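PDB 4KCT: pyruvate kinase 1 from Trypanosoma brucei brucei, which catalyses phosphoryl transfer from phosphoenolpyruvate to ADP, yielding pyruvate and ATP, and also has an intrinsic decarboxylase activity. Local coordinates for the interface of chains A and B. Numbering follows the deposited sequence. Chains: chain A/B, Pyruvate kinase 1.

The interface of chains A and B. Residues chain A 377, 380-381, 384, 491-492; chain B 388, 392, 493-495.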
# COMPACT_ATOMS: atom_id res chain seq x y z
N PRO A 377 -6.87 21.88 14.52
CA PRO A 377 -5.44 22.16 14.69
C PRO A 377 -4.81 21.33 15.79
O PRO A 377 -3.69 20.86 15.62
CB PRO A 377 -5.39 23.67 15.04
CG PRO A 377 -6.76 24.22 14.78
CD PRO A 377 -7.73 23.08 14.58
N ALA A 380 -4.10 17.74 14.34
CA ALA A 380 -2.89 17.86 13.50
C ALA A 380 -1.61 18.00 14.31
O ALA A 380 -0.59 17.34 14.02
CB ALA A 380 -3.05 19.00 12.51
N VAL A 381 -1.64 18.85 15.33
CA VAL A 381 -0.45 19.03 16.18
C VAL A 381 -0.08 17.71 16.91
O VAL A 381 1.10 17.28 16.91
CB VAL A 381 -0.64 20.20 17.19
CG1 VAL A 381 0.41 20.15 18.31
CG2 VAL A 381 -0.56 21.56 16.44
N SER A 384 1.10 14.97 14.37
CA SER A 384 2.42 15.25 13.82
C SER A 384 3.51 15.19 14.89
O SER A 384 4.65 14.88 14.60
CB SER A 384 2.43 16.60 13.08
OG SER A 384 1.72 16.49 11.85
N ASN A 491 -1.24 24.23 20.37
CA ASN A 491 -1.02 24.52 18.95
C ASN A 491 0.44 24.40 18.55
O ASN A 491 0.83 24.83 17.46
CB ASN A 491 -1.54 25.93 18.59
CG ASN A 491 -0.64 27.04 19.13
OD1 ASN A 491 -0.17 26.98 20.27
ND2 ASN A 491 -0.32 28.02 18.26
N GLN A 492 1.26 23.82 19.42
CA GLN A 492 2.72 23.90 19.26
C GLN A 492 3.34 22.53 19.62
O GLN A 492 2.96 21.93 20.61
CB GLN A 492 3.29 24.98 20.20
CG GLN A 492 4.81 25.08 20.17
CD GLN A 492 5.33 26.16 21.10
OE1 GLN A 492 5.89 25.87 22.18
NE2 GLN A 492 5.16 27.39 20.69
N SER B 388 1.42 18.14 8.88
CA SER B 388 0.36 18.89 9.53
C SER B 388 -0.33 19.87 8.58
O SER B 388 -1.57 20.03 8.63
CB SER B 388 0.84 19.57 10.83
OG SER B 388 1.55 20.75 10.58
N VAL B 392 -4.47 19.73 7.99
CA VAL B 392 -5.39 20.88 8.24
C VAL B 392 -5.73 21.66 6.98
O VAL B 392 -6.38 22.69 7.06
CB VAL B 392 -4.87 21.89 9.30
CG1 VAL B 392 -4.69 21.22 10.62
CG2 VAL B 392 -3.58 22.63 8.83
N THR B 493 7.16 23.71 15.65
CA THR B 493 6.10 23.95 14.66
C THR B 493 4.88 24.45 15.40
O THR B 493 4.48 23.89 16.45
CB THR B 493 5.67 22.62 13.97
OG1 THR B 493 6.81 22.01 13.35
CG2 THR B 493 4.61 22.89 12.86
N ARG B 494 4.23 25.45 14.85
CA ARG B 494 3.00 25.98 15.45
C ARG B 494 1.95 26.03 14.36
O ARG B 494 2.26 26.37 13.22
CB ARG B 494 3.24 27.41 15.95
CG ARG B 494 4.06 27.48 17.22
CD ARG B 494 4.09 28.89 17.78
NE ARG B 494 4.77 29.84 16.89
CZ ARG B 494 4.55 31.15 16.91
NH1 ARG B 494 3.59 31.65 17.68
NH2 ARG B 494 5.29 31.97 16.17
N LEU B 495 0.69 25.83 14.74
CA LEU B 495 -0.39 26.13 13.86
C LEU B 495 -1.09 27.39 14.36
O LEU B 495 -1.53 27.43 15.52
CB LEU B 495 -1.38 24.97 13.83
CG LEU B 495 -1.13 23.91 12.72
CD1 LEU B 495 0.23 23.27 12.94
CD2 LEU B 495 -2.22 22.84 12.80
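B:Leu495 packs across the subunit boundary against helix 377-392 of chain A. It lies in strand 492-497, and more of its surface is buried by the partner chain than that of any other residue in this patch. Its backbone makes two hydrogen bonds to A:Asn491. The amide N of B:Leu495 donates to the backbone O of A:Asn491 at 2.9 Å, in the plane of that carbonyl and close to straight. The carbonyl O of B:Leu495 takes a second bond, from the side-chain amide ND2 of A:Asn491 at 3.1 Å. This donor stands 45° above the carbonyl plane, yet the oxygen lies nearly in the plane of the A:Asn491 amide. With CG between the backbone N and the carbonyl carbon (chi1 73°), the A:Asn491 amide is carried towards the B:Leu495 carbonyl, and chi2 turns ND2 to face it. One residue thus grips both the N and the O of B:Leu495.

From CB, the leucine side chain runs to CG and forks there. The CD1 branch meets the CG2 methyl of A:Val381 at 4.0 Å, the two side chains passing in opposite directions. The CD2 branch lies against the first turn of the helix, 3.8 Å from CA of A:Pro377 and 3.9 Å from CB of A:Ala380. On A:Ala380, the same methyl is met by CG1 of B:Val392 at 3.3 Å, a tight approach. Further along, OG of A:Ser384 comes within 3.4 Å of CB of B:Ser388, a contact between the two copies of helix 377-392.

Beside the leucine, A:Gln492 and B:Arg494 form an antiparallel beta bridge. Their side chains lie alongside each other and point the same way, with the amide NE2 of A:Gln492 3.4 Å from CD of B:Arg494 and the CG methylenes also in contact; the amide and guanidinium planes are 77° apart.

The patch is part of a two-fold interface, so each contact recurs with the chains exchanged. It joins two subunits of the deposited tetramer through strand pairing and helix packing, and probably helps hold together the tetramer typical of pyruvate kinases.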